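Local coordinates for putative peptidyl-arginine deiminase family protein (PDB 6B2W) that probably hydrolyses agmatine to N-carbamoylputrescine and ammonia, as an agmatine deiminase of the guanidine-modifying enzyme superfamily, at residues Ile88-Ala93 against Ile143-Ser148; Glu167-His172 against Asp203-Ile208; Leu251-Pro256 against Lys295-Ala300. The protein carries 1 engineered substitution. All coordinates share one frame; numbering follows the deposited sequence.

Contact 1. Residues Ile88-Ala93 against Ile143-Ser148. With AG2 (agmatine), chain C.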
loop_
_atom_site.group_PDB
_atom_site.type_symbol
_atom_site.label_atom_id
_atom_site.label_comp_id
_atom_site.label_asym_id
_atom_site.label_seq_id
_atom_site.Cartn_x
_atom_site.Cartn_y
_atom_site.Cartn_z
ATOM N N ILE A 88 -1.190 2.788 -7.631
ATOM C CA ILE A 88 -0.238 3.848 -7.274
ATOM C C ILE A 88 0.560 3.572 -5.988
ATOM O O ILE A 88 1.626 4.152 -5.782
ATOM C CB ILE A 88 -0.951 5.219 -7.182
ATOM C CG1 ILE A 88 0.065 6.364 -7.157
ATOM C CG2 ILE A 88 -1.871 5.288 -5.967
ATOM C CD1 ILE A 88 -0.539 7.714 -7.482
ATOM N N ARG A 89 0.056 2.690 -5.132
ATOM C CA ARG A 89 0.814 2.244 -3.965
ATOM C C ARG A 89 2.207 1.747 -4.355
ATOM O O ARG A 89 3.164 1.926 -3.608
ATOM C CB ARG A 89 0.060 1.124 -3.240
ATOM C CG ARG A 89 0.770 0.520 -2.032
ATOM C CD ARG A 89 1.099 1.550 -0.963
ATOM N NE ARG A 89 -0.094 2.225 -0.457
ATOM C CZ ARG A 89 -0.089 3.156 0.493
ATOM N NH1 ARG A 89 1.046 3.538 1.068
ATOM N NH2 ARG A 89 -1.234 3.705 0.874
ATOM N N ASP A 90 2.308 1.128 -5.528
ATOM C CA ASP A 90 3.528 0.456 -5.958
ATOM C C ASP A 90 4.448 1.312 -6.833
ATOM O O ASP A 90 5.651 1.069 -6.872
ATOM C CB ASP A 90 3.155 -0.843 -6.675
ATOM C CG ASP A 90 2.404 -1.810 -5.769
ATOM O OD1 ASP A 90 2.494 -1.665 -4.531
ATOM O OD2 ASP A 90 1.724 -2.717 -6.288
ATOM N N PHE A 91 3.899 2.302 -7.534
ATOM C CA PHE A 91 4.732 3.216 -8.334
ATOM C C PHE A 91 4.794 4.654 -7.809
ATOM O O PHE A 91 5.623 5.438 -8.267
ATOM C CB PHE A 91 4.333 3.191 -9.820
ATOM C CG PHE A 91 2.967 3.750 -10.116
ATOM C CD1 PHE A 91 2.764 5.119 -10.223
ATOM C CD2 PHE A 91 1.890 2.901 -10.340
ATOM C CE1 PHE A 91 1.510 5.632 -10.515
ATOM C CE2 PHE A 91 0.635 3.407 -10.636
ATOM C CZ PHE A 91 0.445 4.775 -10.724
ATOM N N GLY A 92 3.938 4.995 -6.850
ATOM C CA GLY A 92 3.897 6.347 -6.299
ATOM C C GLY A 92 5.120 6.669 -5.456
ATOM O O GLY A 92 5.714 5.777 -4.846
ATOM N N ALA A 93 5.496 7.946 -5.424
ATOM C CA ALA A 93 6.657 8.380 -4.652
ATOM C C ALA A 93 6.433 8.159 -3.157
ATOM O O ALA A 93 5.308 8.265 -2.671
ATOM C CB ALA A 93 6.969 9.842 -4.931
ATOM N N ILE A 143 14.748 -1.019 -7.901
ATOM C CA ILE A 143 13.380 -1.488 -8.128
ATOM C C ILE A 143 12.697 -1.755 -6.787
ATOM O O ILE A 143 13.155 -2.597 -6.008
ATOM C CB ILE A 143 13.343 -2.773 -8.991
ATOM C CG1 ILE A 143 13.939 -2.503 -10.380
ATOM C CG2 ILE A 143 11.913 -3.292 -9.131
ATOM C CD1 ILE A 143 14.205 -3.748 -11.207
ATOM N N LEU A 144 11.606 -1.039 -6.525
ATOM C CA LEU A 144 10.851 -1.213 -5.290
ATOM C C LEU A 144 9.409 -0.751 -5.447
ATOM O O LEU A 144 9.147 0.273 -6.081
ATOM C CB LEU A 144 11.503 -0.423 -4.157
ATOM C CG LEU A 144 10.914 -0.640 -2.758
ATOM C CD1 LEU A 144 11.396 -1.962 -2.184
ATOM C CD2 LEU A 144 11.287 0.509 -1.838
ATOM N N GLU A 145 8.487 -1.515 -4.862
ATOM C CA GLU A 145 7.086 -1.110 -4.750
ATOM C C GLU A 145 6.777 -0.739 -3.304
ATOM O O GLU A 145 7.212 -1.423 -2.379
ATOM C CB GLU A 145 6.145 -2.235 -5.189
ATOM C CG GLU A 145 6.388 -2.770 -6.594
ATOM C CD GLU A 145 7.360 -3.934 -6.621
ATOM O OE1 GLU A 145 7.221 -4.849 -5.782
ATOM O OE2 GLU A 145 8.262 -3.944 -7.487
ATOM N N GLY A 146 6.020 0.340 -3.115
ATOM C CA GLY A 146 5.604 0.780 -1.783
ATOM C C GLY A 146 4.761 -0.230 -1.021
ATOM O O GLY A 146 4.800 -0.277 0.210
ATOM N N GLY A 147 3.999 -1.041 -1.748
ATOM C CA GLY A 147 3.202 -2.100 -1.137
ATOM C C GLY A 147 4.007 -3.236 -0.523
ATOM O O GLY A 147 3.475 -4.005 0.276
ATOM N N SER A 148 5.281 -3.355 -0.889
ATOM C CA SER A 148 6.126 -4.443 -0.385
ATOM C C SER A 148 6.778 -4.145 0.970
ATOM O O SER A 148 7.397 -5.032 1.550
ATOM C CB SER A 148 7.205 -4.806 -1.414
ATOM O OG SER A 148 8.154 -3.765 -1.564
HETATM N N AG2 C . -2.621 -6.129 -12.420
HETATM C CA AG2 C . -2.134 -6.932 -11.294
HETATM C CB AG2 C . -1.539 -6.043 -10.199
HETATM C CG AG2 C . -2.058 -6.456 -8.817
HETATM C CD AG2 C . -1.842 -5.319 -7.820
HETATM N NE AG2 C . -0.893 -5.718 -6.770
HETATM C CZ AG2 C . -0.545 -4.930 -5.746
HETATM N NH1 AG2 C . 0.317 -5.359 -4.831
HETATM N NH2 AG2 C . -1.035 -3.696 -5.630
HETATM O O HOH W 1 4.031 2.405 1.452
HETATM O O HOH W 2 5.596 2.977 -4.320
HETATM O O HOH W 3 8.104 2.609 -7.356
#
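Asp-90 and Gly-147 meet at the agmatine pocket of a guanidine-modifying enzyme, where a short helical turn packs against the glycine-rich loop 143-148. The two oxygens of Asp-90 divide the work. OD2 lies 3.0 Å from NH2 of agmatine and accepts a hydrogen bond from the indole of Trp-112, while OD1 receives Gly-147 N at 3.2 Å, with a bent N-H...O angle of 135°. An aspartate suits this place because one oxygen can face the ligand while the other takes a backbone N-H. Its CB rests 3.6 Å from Glu-145 CB; the two carboxylate planes stand 79° apart, and that of Glu-145 turns away to Arg-169.

Behind this first shell the backbones come close. Gly-146, bare of side chain, brings its CA to 3.3 Å from Arg-89 O. With CG opposite the backbone N (chi1 177°), Arg-89 lays CG 3.6 Å from Gly-147 N; the bends at chi2 and chi3 then turn the guanidinium to Asn-327 and the carbonyl of His-322, and NH1 reaches Gly-146 O through a water. A second water ties the segments together, accepting from Gly-146 N at 2.9 Å and donating to Arg-89 O and Gly-92 O.

Contact 2. Residues Glu167-His172 against Asp203-Ile208. With AG2 (agmatine), chain C.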
loop_
_atom_site.group_PDB
_atom_site.type_symbol
_atom_site.label_atom_id
_atom_site.label_comp_id
_atom_site.label_asym_id
_atom_site.label_seq_id
_atom_site.Cartn_x
_atom_site.Cartn_y
_atom_site.Cartn_z
ATOM N N GLU A 167 13.897 -13.248 -8.189
ATOM C CA GLU A 167 14.808 -13.044 -9.317
ATOM C C GLU A 167 14.286 -12.013 -10.326
ATOM O O GLU A 167 15.069 -11.430 -11.075
ATOM C CB GLU A 167 15.108 -14.377 -10.020
ATOM C CG GLU A 167 13.943 -14.962 -10.810
ATOM C CD GLU A 167 14.166 -16.411 -11.218
ATOM O OE1 GLU A 167 14.679 -17.202 -10.393
ATOM O OE2 GLU A 167 13.818 -16.764 -12.367
ATOM N N ASN A 168 12.971 -11.789 -10.340
ATOM C CA ASN A 168 12.365 -10.780 -11.219
ATOM C C ASN A 168 12.470 -9.328 -10.712
ATOM O O ASN A 168 12.055 -8.402 -11.412
ATOM C CB ASN A 168 10.899 -11.142 -11.526
ATOM C CG ASN A 168 9.979 -11.008 -10.319
ATOM O OD1 ASN A 168 10.412 -10.655 -9.224
ATOM N ND2 ASN A 168 8.697 -11.297 -10.520
ATOM N N ARG A 169 13.017 -9.134 -9.507
ATOM C CA ARG A 169 13.206 -7.795 -8.929
ATOM C C ARG A 169 14.661 -7.315 -9.066
ATOM O O ARG A 169 15.089 -6.957 -10.162
ATOM C CB ARG A 169 12.757 -7.774 -7.459
ATOM C CG ARG A 169 11.284 -8.043 -7.225
ATOM C CD ARG A 169 10.391 -7.161 -8.082
ATOM N NE ARG A 169 9.097 -6.943 -7.444
ATOM C CZ ARG A 169 8.132 -7.855 -7.340
ATOM N NH1 ARG A 169 8.285 -9.079 -7.833
ATOM N NH2 ARG A 169 6.994 -7.536 -6.733
ATOM N N ASN A 170 15.409 -7.298 -7.959
ATOM C CA ASN A 170 16.802 -6.862 -7.948
ATOM C C ASN A 170 17.701 -8.075 -7.770
ATOM O O ASN A 170 18.419 -8.202 -6.776
ATOM C CB ASN A 170 17.033 -5.845 -6.829
ATOM C CG ASN A 170 16.260 -4.554 -7.044
ATOM O OD1 ASN A 170 16.447 -3.870 -8.053
ATOM N ND2 ASN A 170 15.391 -4.212 -6.097
ATOM N N SER A 171 17.639 -8.967 -8.756
ATOM C CA SER A 171 18.390 -10.225 -8.755
ATOM C C SER A 171 19.894 -10.041 -8.566
ATOM O O SER A 171 20.553 -10.892 -7.965
ATOM C CB SER A 171 18.149 -10.966 -10.069
ATOM O OG SER A 171 18.283 -10.084 -11.172
ATOM N N HIS A 172 20.425 -8.935 -9.080
ATOM C CA HIS A 172 21.867 -8.668 -9.044
ATOM C C HIS A 172 22.455 -8.392 -7.651
ATOM O O HIS A 172 23.670 -8.234 -7.526
ATOM C CB HIS A 172 22.232 -7.529 -10.012
ATOM C CG HIS A 172 21.703 -6.185 -9.611
ATOM N ND1 HIS A 172 20.457 -5.729 -9.990
ATOM C CD2 HIS A 172 22.261 -5.190 -8.881
ATOM C CE1 HIS A 172 20.267 -4.517 -9.501
ATOM N NE2 HIS A 172 21.348 -4.165 -8.828
ATOM N N ASP A 203 -0.730 -11.489 -7.400
ATOM C CA ASP A 203 0.214 -11.690 -8.502
ATOM C C ASP A 203 1.460 -10.813 -8.352
ATOM O O ASP A 203 2.160 -10.536 -9.329
ATOM C CB ASP A 203 -0.475 -11.403 -9.839
ATOM C CG ASP A 203 -0.999 -9.980 -9.940
ATOM O OD1 ASP A 203 -0.362 -9.048 -9.412
ATOM O OD2 ASP A 203 -2.060 -9.800 -10.558
ATOM N N THR A 204 1.735 -10.390 -7.124
ATOM C CA THR A 204 2.794 -9.427 -6.850
ATOM C C THR A 204 3.980 -10.083 -6.135
ATOM O O THR A 204 4.932 -9.402 -5.756
ATOM C CB THR A 204 2.238 -8.265 -5.998
ATOM O OG1 THR A 204 3.074 -7.110 -6.127
ATOM C CG2 THR A 204 2.154 -8.656 -4.551
ATOM N N ASP A 205 3.905 -11.403 -5.957
ATOM C CA ASP A 205 4.943 -12.187 -5.281
ATOM C C ASP A 205 4.991 -11.948 -3.767
ATOM O O ASP A 205 6.070 -11.860 -3.187
ATOM C CB ASP A 205 6.323 -11.954 -5.921
ATOM C CG ASP A 205 6.310 -12.177 -7.424
ATOM O OD1 ASP A 205 6.056 -13.327 -7.848
ATOM O OD2 ASP A 205 6.548 -11.207 -8.182
ATOM N N HIS A 206 3.813 -11.847 -3.146
ATOM C CA HIS A 206 3.646 -11.913 -1.679
ATOM C C HIS A 206 3.899 -10.587 -0.950
ATOM O O HIS A 206 4.556 -10.561 0.093
ATOM C CB HIS A 206 4.538 -13.002 -1.058
ATOM C CG HIS A 206 4.303 -14.381 -1.594
ATOM N ND1 HIS A 206 3.542 -14.644 -2.715
ATOM C CD2 HIS A 206 4.760 -15.579 -1.162
ATOM C CE1 HIS A 206 3.529 -15.945 -2.940
ATOM N NE2 HIS A 206 4.263 -16.535 -2.012
ATOM N N HIS A 207 3.355 -9.498 -1.485
ATOM C CA HIS A 207 3.491 -8.170 -0.873
ATOM C C HIS A 207 3.087 -8.162 0.587
ATOM O O HIS A 207 2.051 -8.714 0.952
ATOM C CB HIS A 207 2.607 -7.154 -1.584
ATOM C CG HIS A 207 3.309 -6.371 -2.643
ATOM N ND1 HIS A 207 2.785 -5.208 -3.160
ATOM C CD2 HIS A 207 4.492 -6.566 -3.271
ATOM C CE1 HIS A 207 3.607 -4.727 -4.073
ATOM N NE2 HIS A 207 4.653 -5.529 -4.158
ATOM N N ILE A 208 3.889 -7.491 1.408
ATOM C CA ILE A 208 3.631 -7.421 2.839
ATOM C C ILE A 208 2.298 -6.730 3.152
ATOM O O ILE A 208 1.696 -7.010 4.187
ATOM C CB ILE A 208 4.788 -6.709 3.583
ATOM C CG1 ILE A 208 4.771 -7.031 5.082
ATOM C CG2 ILE A 208 4.728 -5.202 3.366
ATOM C CD1 ILE A 208 5.139 -8.459 5.417
HETATM N N AG2 C . -2.621 -6.129 -12.420
HETATM C CA AG2 C . -2.134 -6.932 -11.294
HETATM C CB AG2 C . -1.539 -6.043 -10.199
HETATM C CG AG2 C . -2.058 -6.456 -8.817
HETATM C CD AG2 C . -1.842 -5.319 -7.820
HETATM N NE AG2 C . -0.893 -5.718 -6.770
HETATM C CZ AG2 C . -0.545 -4.930 -5.746
HETATM N NH1 AG2 C . 0.317 -5.359 -4.831
HETATM N NH2 AG2 C . -1.035 -3.696 -5.630
#
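Arg-169 reaches from its loop to Asp-205 and Thr-204, two neighbours in the loop that lines the agmatine pocket. Its CB bond points toward 203-208. CG passes 3.4 Å from OD1 of Asn-168; the bend at chi2 (-51°) turns CD off the line of the chain, and NE follows to lie 3.1 Å from Glu-145 OE2. CZ then spreads the two terminal nitrogens over separate targets. NH1 forms a salt bridge with Asp-205 OD2 at 2.8 Å and also donates to Asn-168 OD1, which lies almost exactly in the guanidinium plane. NH2 gives one hydrogen bond to Thr-204 O at 2.9 Å and pairs with Glu-145 OE1 as well. Partners all round the edge of the flat group fix its rotation, work that an arginine with its five N-H bonds is suited to do.

Asn-168 adds the other half of its amide: ND2 donates to the same Asp-205 OD2 at 3.2 Å, nearly straight at 176°. Both donors come to OD2 from one face of the carboxylate, NH1 on its anti side and ND2 from higher above the plane. Lys-115 is a further salt-bridge partner of this oxygen, so it is well provided with positive charge and probably remains ionised.

The gripped backbone carries the residues that touch the ligand. OG1 of Thr-204 lies 3.0 Å above the plane of the His-207 ring, displaced toward its rim. ND1 of His-207 is 3.0 Å from agmatine NH1, while NE2 on the far side of the ring is hydrogen-bonded to Glu-145. Asp-203 flanks the aliphatic chain of agmatine. Polar second-shell bracing of this kind frames the substrate pocket of this guanidine-modifying enzyme.

Contact 3. Residues Leu251-Pro256 against Lys295-Ala300; sequences LELPIP and KRLSKA
Leu-251 pushes its forked end into a hollow on helix 289-300 bounded by Arg-296, Leu-297 and Ala-300. CG stands anti to the backbone N (chi1 -168°), which carries both methyls out toward the helix. CD1 fills the dip over Ala-300, touching its CB at 3.5 Å, where the small side chain lets the leucine come close to the helix backbone. CD2 settles between Arg-296 CB and Leu-297 CD2, 3.9 Å from each. Leu-297 is the answering bump from the helix: its side chain crosses that of Leu-253 at about a right angle, Leu-297 CD1 lying 4.0 Å from Leu-253 CD2. Branched leucines suit this seam, since Leu-251 and Leu-297 each divide their two methyls between different neighbours.

Arg-296 lies at the solvent-exposed side; its CB rests on Leu-251 while the extended chain carries the charged end to the strand backbone. NH1 donates to Glu-252 O at 2.9 Å. The carbonyl oxygen lies in the guanidinium plane, but the donor stands 51° above the carbonyl plane. The same NH1 rests 3.5 Å from Pro-254 CD, and a water links it to Glu-252 OE1; the other carboxylate oxygen is paired with Lys-240. An arginine thus serves both needs, greasy in its stem and polar at its exposed end.

The strand and helix segments run nearly antiparallel, at 157°, with axes 9.3 Å apart. Ile-293 continues the apolar face one helical turn earlier, against Leu-253 and Pro-254. This is helix-on-sheet packing in an alpha/beta fold, joining helix 289-300 to strand 249-254 at the edge of a three-stranded sheet.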
loop_
_atom_site.group_PDB
_atom_site.type_symbol
_atom_site.label_atom_id
_atom_site.label_comp_id
_atom_site.label_asym_id
_atom_site.label_seq_id
_atom_site.Cartn_x
_atom_site.Cartn_y
_atom_site.Cartn_z
ATOM N N LEU A 251 -2.558 -8.499 16.387
ATOM C CA LEU A 251 -4.006 -8.422 16.191
ATOM C C LEU A 251 -4.333 -9.239 14.948
ATOM O O LEU A 251 -3.727 -9.035 13.899
ATOM C CB LEU A 251 -4.437 -6.962 16.015
ATOM C CG LEU A 251 -5.935 -6.640 16.081
ATOM C CD1 LEU A 251 -6.161 -5.204 16.535
ATOM C CD2 LEU A 251 -6.625 -6.886 14.746
ATOM N N GLU A 252 -5.280 -10.166 15.060
ATOM C CA GLU A 252 -5.527 -11.131 13.987
ATOM C C GLU A 252 -6.623 -10.680 13.017
ATOM O O GLU A 252 -7.682 -10.206 13.430
ATOM C CB GLU A 252 -5.838 -12.511 14.574
ATOM C CG GLU A 252 -4.635 -13.124 15.284
ATOM C CD GLU A 252 -4.804 -14.592 15.636
ATOM O OE1 GLU A 252 -5.956 -15.054 15.800
ATOM O OE2 GLU A 252 -3.771 -15.286 15.751
ATOM N N LEU A 253 -6.340 -10.827 11.724
ATOM C CA LEU A 253 -7.251 -10.439 10.648
ATOM C C LEU A 253 -7.640 -11.682 9.842
ATOM O O LEU A 253 -7.070 -11.938 8.778
ATOM C CB LEU A 253 -6.575 -9.409 9.736
ATOM C CG LEU A 253 -6.130 -8.103 10.398
ATOM C CD1 LEU A 253 -5.234 -7.311 9.464
ATOM C CD2 LEU A 253 -7.333 -7.272 10.818
ATOM N N PRO A 254 -8.610 -12.470 10.351
ATOM C CA PRO A 254 -8.991 -13.698 9.648
ATOM C C PRO A 254 -9.498 -13.419 8.239
ATOM O O PRO A 254 -10.363 -12.567 8.056
ATOM C CB PRO A 254 -10.110 -14.278 10.526
ATOM C CG PRO A 254 -10.634 -13.121 11.298
ATOM C CD PRO A 254 -9.443 -12.246 11.546
ATOM N N ILE A 255 -8.955 -14.130 7.255
ATOM C CA ILE A 255 -9.371 -13.941 5.867
ATOM C C ILE A 255 -10.816 -14.394 5.665
ATOM O O ILE A 255 -11.323 -15.212 6.441
ATOM C CB ILE A 255 -8.462 -14.685 4.864
ATOM C CG1 ILE A 255 -8.506 -16.205 5.083
ATOM C CG2 ILE A 255 -7.040 -14.151 4.959
ATOM C CD1 ILE A 255 -7.886 -17.006 3.955
ATOM N N PRO A 256 -11.487 -13.861 4.628
ATOM C CA PRO A 256 -12.847 -14.310 4.348
ATOM C C PRO A 256 -12.885 -15.723 3.784
ATOM O O PRO A 256 -11.854 -16.265 3.374
ATOM C CB PRO A 256 -13.347 -13.316 3.283
ATOM C CG PRO A 256 -12.369 -12.198 3.271
ATOM C CD PRO A 256 -11.067 -12.800 3.696
ATOM N N LYS A 295 -14.394 -4.336 14.353
ATOM C CA LYS A 295 -14.496 -4.184 15.806
ATOM C C LYS A 295 -13.130 -4.301 16.487
ATOM O O LYS A 295 -12.811 -3.517 17.382
ATOM C CB LYS A 295 -15.482 -5.204 16.398
ATOM C CG LYS A 295 -16.914 -4.996 15.922
ATOM C CD LYS A 295 -17.959 -5.552 16.877
ATOM C CE LYS A 295 -18.099 -7.062 16.792
ATOM N NZ LYS A 295 -19.447 -7.509 17.260
ATOM N N ARG A 296 -12.330 -5.274 16.051
ATOM C CA ARG A 296 -10.992 -5.490 16.613
ATOM C C ARG A 296 -10.089 -4.277 16.406
ATOM O O ARG A 296 -9.502 -3.753 17.360
ATOM C CB ARG A 296 -10.330 -6.726 15.993
ATOM C CG ARG A 296 -10.720 -8.031 16.656
ATOM C CD ARG A 296 -10.047 -9.228 15.995
ATOM N NE ARG A 296 -10.671 -10.483 16.410
ATOM C CZ ARG A 296 -10.366 -11.684 15.927
ATOM N NH1 ARG A 296 -9.432 -11.827 14.995
ATOM N NH2 ARG A 296 -11.006 -12.757 16.383
ATOM N N LEU A 297 -9.983 -3.846 15.153
ATOM C CA LEU A 297 -9.145 -2.710 14.795
ATOM C C LEU A 297 -9.628 -1.434 15.469
ATOM O O LEU A 297 -8.823 -0.647 15.963
ATOM C CB LEU A 297 -9.112 -2.524 13.272
ATOM C CG LEU A 297 -8.379 -3.626 12.494
ATOM C CD1 LEU A 297 -8.699 -3.552 11.008
ATOM C CD2 LEU A 297 -6.878 -3.542 12.729
ATOM N N SER A 298 -10.945 -1.242 15.490
ATOM C CA SER A 298 -11.544 -0.065 16.105
ATOM C C SER A 298 -11.240 0.008 17.596
ATOM O O SER A 298 -10.919 1.074 18.111
ATOM C CB SER A 298 -13.056 -0.058 15.872
ATOM O OG SER A 298 -13.664 1.072 16.463
ATOM N N LYS A 299 -11.325 -1.123 18.287
ATOM C CA LYS A 299 -11.043 -1.146 19.722
ATOM C C LYS A 299 -9.556 -0.902 19.978
ATOM O O LYS A 299 -9.185 -0.304 20.991
ATOM C CB LYS A 299 -11.481 -2.470 20.363
ATOM C CG LYS A 299 -11.996 -2.307 21.789
ATOM C CD LYS A 299 -11.803 -3.559 22.639
ATOM C CE LYS A 299 -12.591 -4.755 22.116
ATOM N NZ LYS A 299 -11.971 -6.039 22.555
ATOM N N ALA A 300 -8.714 -1.367 19.057
ATOM C CA ALA A 300 -7.270 -1.185 19.162
ATOM C C ALA A 300 -6.797 0.218 18.751
ATOM O O ALA A 300 -5.670 0.601 19.063
ATOM C CB ALA A 300 -6.556 -2.241 18.336
HETATM O O HOH W 4 -8.802 -14.696 14.814
#

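In the fold
Contacts 1 and 2 form one polar network around agmatine, their centres 12 Å apart. Glu-145 joins the two, Ile-143 O probably accepts from Asn-170 ND2, and Asp-90 OD1 packs against the His-207 ring. Both are buried, contact 1 nearer the centre of the chain; it is built on glycine backbone, one aspartate and bound water, whereas contact 2 relies on charged side chains. Contact 3, about 25 and 28 Å from their centres, touches neither and is partly open to solvent. There a regular strand and helix interlock through leucines, with one arginine-to-carbonyl bond, whereas the pocket contacts are built largely of loops and short helical turns.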